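Local coordinates for protein Uly1 (Catenovulum maritimum, PDB 7DRQ) that degrades the algal polysaccharide ulvan as a calcium-binding lyase of polysaccharide lyase family 24, at residues A[171-175]-A[176-180]; A[192-195]-A[196-199]. All coordinates share one frame; numbering follows the deposited sequence.

Contact 1: A[171-175]-A[176-180]; sequences VKDTS and VNSEG. With CA (calcium ion), chain C.
Asp-173 and Ser-178 meet at a calcium-binding surface loop, where an Asx turn on Asp-173 runs straight into a type I beta turn from Ser-175 to Ser-178. Asp-173 divides its carboxylate. Asp-173 OD2 binds the calcium ion at 2.4 Å, beside three waters and ligands that include Asp-183 OD2 and Lys-185 O. The other oxygen, OD1, turns back to its own chain: Ser-175 N meets it nearly along the C-O axis, closing the Asx turn, and Ser-175 OG takes the syn lone pair of Asp-173 OD1 at 2.7 Å. These two bonds probably fix the rotation of the carboxylate about CB-CG, with OD2 turned to the metal. The carbonyl O of Asp-173 accepts from Ser-178 OG at 2.8 Å, 39° out of the carbonyl plane, and from a water that also donates to Gly-180 O. Ser-178 OG gets there by lying anti to its backbone N (chi1 168°), and accepts in turn from Gly-180 N, an ST turn. Ser-175 O takes Ser-178 N at 3.1 Å to close the beta turn. Ser-175 OG also accepts from Asn-177 N. The side-chain ND2 of Asn-177 donates to Glu-193 OE1, outside the loop, and one water spans the two side chains, 2.8 Å from Ser-175 OG and 2.9 Å from Asn-177 ND2.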
loop_
_atom_site.group_PDB
_atom_site.type_symbol
_atom_site.label_atom_id
_atom_site.label_comp_id
_atom_site.label_asym_id
_atom_site.label_seq_id
_atom_site.Cartn_x
_atom_site.Cartn_y
_atom_site.Cartn_z
ATOM N N VAL A 171 7.885 8.165 20.811
ATOM C CA VAL A 171 7.724 7.497 22.099
ATOM C C VAL A 171 8.547 6.222 22.094
ATOM O O VAL A 171 8.372 5.356 21.227
ATOM C CB VAL A 171 6.248 7.199 22.395
ATOM C CG1 VAL A 171 6.129 6.500 23.758
ATOM C CG2 VAL A 171 5.429 8.474 22.355
ATOM N N LYS A 172 9.437 6.101 23.074
ATOM C CA LYS A 172 10.283 4.924 23.170
ATOM C C LYS A 172 9.500 3.715 23.676
ATOM O O LYS A 172 8.517 3.832 24.424
ATOM C CB LYS A 172 11.478 5.203 24.088
ATOM C CG LYS A 172 12.379 6.342 23.614
ATOM C CD LYS A 172 13.674 6.407 24.410
ATOM C CE LYS A 172 14.439 7.691 24.127
ATOM N NZ LYS A 172 15.782 7.699 24.786
ATOM N N ASP A 173 9.952 2.538 23.257
ATOM C CA ASP A 173 9.525 1.290 23.874
ATOM C C ASP A 173 10.098 1.250 25.283
ATOM O O ASP A 173 11.316 1.162 25.453
ATOM C CB ASP A 173 10.007 0.104 23.039
ATOM C CG ASP A 173 9.593 -1.242 23.613
ATOM O OD1 ASP A 173 9.020 -1.290 24.720
ATOM O OD2 ASP A 173 9.833 -2.266 22.948
ATOM N N THR A 174 9.226 1.347 26.292
ATOM C CA THR A 174 9.622 1.191 27.689
ATOM C C THR A 174 8.950 -0.020 28.318
ATOM O O THR A 174 8.814 -0.092 29.547
ATOM C CB THR A 174 9.316 2.453 28.506
ATOM O OG1 THR A 174 7.930 2.803 28.395
ATOM C CG2 THR A 174 10.168 3.610 28.030
ATOM N N SER A 175 8.514 -0.966 27.494
ATOM C CA SER A 175 7.882 -2.179 27.981
ATOM C C SER A 175 8.935 -3.130 28.544
ATOM O O SER A 175 10.142 -2.874 28.478
ATOM C CB SER A 175 7.103 -2.841 26.853
ATOM O OG SER A 175 8.009 -3.477 25.972
ATOM N N VAL A 176 8.475 -4.263 29.090
ATOM C CA VAL A 176 9.405 -5.271 29.596
ATOM C C VAL A 176 10.255 -5.869 28.483
ATOM O O VAL A 176 11.315 -6.443 28.757
ATOM C CB VAL A 176 8.647 -6.385 30.353
ATOM C CG1 VAL A 176 7.920 -5.811 31.562
ATOM C CG2 VAL A 176 7.681 -7.110 29.411
ATOM N N ASN A 177 9.828 -5.739 27.226
ATOM C CA ASN A 177 10.586 -6.233 26.082
ATOM C C ASN A 177 11.513 -5.184 25.461
ATOM O O ASN A 177 12.123 -5.454 24.416
ATOM C CB ASN A 177 9.628 -6.761 25.007
ATOM C CG ASN A 177 8.737 -7.875 25.511
ATOM O OD1 ASN A 177 9.218 -8.846 26.090
ATOM N ND2 ASN A 177 7.432 -7.748 25.275
ATOM N N SER A 178 11.650 -4.008 26.073
ATOM C CA SER A 178 12.415 -2.934 25.447
ATOM C C SER A 178 13.873 -3.331 25.242
ATOM O O SER A 178 14.501 -3.938 26.112
ATOM C CB SER A 178 12.347 -1.665 26.294
ATOM O OG SER A 178 13.300 -0.712 25.836
ATOM N N GLU A 179 14.419 -2.964 24.083
ATOM C CA GLU A 179 15.830 -3.207 23.811
ATOM C C GLU A 179 16.748 -2.194 24.473
ATOM O O GLU A 179 17.952 -2.447 24.568
ATOM C CB GLU A 179 16.102 -3.186 22.306
ATOM C CG GLU A 179 15.327 -4.200 21.520
ATOM C CD GLU A 179 15.485 -3.992 20.027
ATOM O OE1 GLU A 179 16.308 -3.140 19.625
ATOM O OE2 GLU A 179 14.782 -4.675 19.257
ATOM N N GLY A 180 16.232 -1.060 24.908
ATOM C CA GLY A 180 17.089 -0.069 25.511
ATOM C C GLY A 180 16.733 1.323 25.041
ATOM O O GLY A 180 15.617 1.580 24.590
HETATM CA CA CA C . 10.952 -2.719 20.892
HETATM O O HOH W 1 13.589 2.724 25.941
HETATM O O HOH W 2 6.236 -5.163 24.516
HETATM O O HOH W 3 11.672 -4.933 21.825
HETATM O O HOH W 4 12.225 -3.579 18.981
HETATM O O HOH W 5 9.254 -4.354 20.139
#

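Contact 2: A[192-195]-A[196-199]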
loop_
_atom_site.group_PDB
_atom_site.type_symbol
_atom_site.label_atom_id
_atom_site.label_comp_id
_atom_site.label_asym_id
_atom_site.label_seq_id
_atom_site.Cartn_x
_atom_site.Cartn_y
_atom_site.Cartn_z
ATOM N N ILE A 192 -1.161 -3.882 24.490
ATOM C CA ILE A 192 -1.170 -5.258 24.981
ATOM C C ILE A 192 -0.381 -6.120 24.012
ATOM O O ILE A 192 -0.726 -6.196 22.826
ATOM C CB ILE A 192 -2.600 -5.802 25.123
ATOM C CG1 ILE A 192 -3.431 -4.907 26.043
ATOM C CG2 ILE A 192 -2.569 -7.252 25.611
ATOM C CD1 ILE A 192 -4.925 -5.214 25.978
ATOM N N GLU A 193 0.669 -6.775 24.510
ATOM C CA GLU A 193 1.414 -7.711 23.674
ATOM C C GLU A 193 0.504 -8.873 23.306
ATOM O O GLU A 193 -0.183 -9.430 24.167
ATOM C CB GLU A 193 2.669 -8.213 24.394
ATOM C CG GLU A 193 3.519 -9.207 23.578
ATOM C CD GLU A 193 4.704 -9.752 24.361
ATOM O OE1 GLU A 193 4.835 -9.404 25.554
ATOM O OE2 GLU A 193 5.498 -10.530 23.792
ATOM N N ASP A 194 0.468 -9.217 22.020
ATOM C CA ASP A 194 -0.516 -10.194 21.537
ATOM C C ASP A 194 0.041 -10.803 20.246
ATOM O O ASP A 194 -0.187 -10.273 19.158
ATOM C CB ASP A 194 -1.869 -9.531 21.322
ATOM C CG ASP A 194 -2.952 -10.511 20.924
ATOM O OD1 ASP A 194 -2.631 -11.666 20.563
ATOM O OD2 ASP A 194 -4.145 -10.124 20.979
ATOM N N HIS A 195 0.749 -11.929 20.385
ATOM C CA HIS A 195 1.365 -12.550 19.214
ATOM C C HIS A 195 0.317 -13.024 18.214
ATOM O O HIS A 195 0.501 -12.873 17.003
ATOM C CB HIS A 195 2.264 -13.713 19.627
ATOM C CG HIS A 195 3.050 -14.292 18.492
ATOM N ND1 HIS A 195 2.618 -15.385 17.768
ATOM C CD2 HIS A 195 4.238 -13.930 17.955
ATOM C CE1 HIS A 195 3.505 -15.667 16.830
ATOM N NE2 HIS A 195 4.500 -14.802 16.927
ATOM N N GLY A 196 -0.794 -13.588 18.698
ATOM C CA GLY A 196 -1.858 -13.984 17.784
ATOM C C GLY A 196 -2.332 -12.829 16.920
ATOM O O GLY A 196 -2.562 -12.989 15.717
ATOM N N GLN A 197 -2.447 -11.639 17.517
ATOM C CA GLN A 197 -2.990 -10.480 16.809
ATOM C C GLN A 197 -1.957 -9.809 15.911
ATOM O O GLN A 197 -2.315 -9.293 14.844
ATOM C CB GLN A 197 -3.540 -9.450 17.811
ATOM C CG GLN A 197 -4.169 -8.222 17.153
ATOM C CD GLN A 197 -4.733 -7.197 18.130
ATOM O OE1 GLN A 197 -5.212 -6.136 17.710
ATOM N NE2 GLN A 197 -4.679 -7.496 19.431
ATOM N N PHE A 198 -0.684 -9.800 16.301
ATOM C CA PHE A 198 0.283 -8.956 15.608
ATOM C C PHE A 198 1.340 -9.719 14.824
ATOM O O PHE A 198 2.237 -9.090 14.256
ATOM C CB PHE A 198 0.936 -8.009 16.616
ATOM C CG PHE A 198 -0.016 -6.995 17.147
ATOM C CD1 PHE A 198 -0.460 -5.963 16.333
ATOM C CD2 PHE A 198 -0.525 -7.104 18.435
ATOM C CE1 PHE A 198 -1.369 -5.042 16.804
ATOM C CE2 PHE A 198 -1.431 -6.188 18.911
ATOM C CZ PHE A 198 -1.859 -5.160 18.108
ATOM N N SER A 199 1.254 -11.041 14.751
ATOM C CA SER A 199 2.182 -11.814 13.945
ATOM C C SER A 199 1.601 -12.073 12.556
ATOM O O SER A 199 0.391 -11.963 12.327
ATOM C CB SER A 199 2.516 -13.143 14.623
ATOM O OG SER A 199 1.344 -13.908 14.759
#
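A short helix, 195-198, starts here with Asp-194 as its N-cap, just ahead of strand 201-208 in the beta-propeller fold. With CG anti to the backbone N (chi1 -176°), the Asp-194 carboxylate folds over the first turn and grips Gln-197 twice. Asp-194 OD1 accepts from Gln-197 N at 3.1 Å, the capping bond, with the donor standing well above the carboxylate plane. Asp-194 OD2 accepts from Gln-197 NE2, also at 3.1 Å and from above that plane, while lying close to the plane of the amide itself. Carboxylate and amide planes are almost perpendicular, 82° apart. The extended Gln-197 side chain has its other end fixed as well, OE1 accepting from Phe-243 N of strand 239-245.

The backbone O of Asp-194 receives Phe-198 N at 2.9 Å and lies near the plane of the Phe-198 ring, at its edge, 3.3 Å from CD2. One face of that ring is covered by Gln-197 CG.

At the far end, His-195 O is held by two donors of Ser-199, OG at 2.6 Å and the backbone N at 3.0 Å, which arrive from opposite faces of the carbonyl plane. Ser-199 OG reaches back because it sits between its own N and carbonyl carbon (chi1 62°). Ser-199 CB itself lies over one face of the His-195 ring, a CH-pi contact 3.6 Å from the centroid. His-195 NE2 is bonded to Glu-133 N and the ring meets Tyr-147 edge-to-face. The two bonds from Gln-197 thus restrain the Asp-194 carboxylate where the helix begins, and the two Ser-199 donors satisfy His-195 O where it ends.

Overall arrangement
Both contacts lie in the long loop region between strand 150-152 and strand 201-208, and they follow each other in series, neither enclosing nor crossing the other. From the N terminus, contact 1 closes a tight surface loop at 171-180. The chain then passes through Asp-183 and Lys-185, which complete the protein share of the calcium site, before contact 2 caps and closes the single-turn helix 195-198. Their centres are about 16 Å apart, yet they touch directly: Asn-177 ND2 probably hydrogen-bonds Glu-193 OE1. Glu-193 also forms a salt bridge with Lys-145, while contact 2 reaches strand 239-245, linking the calcium loop to a four-stranded antiparallel sheet.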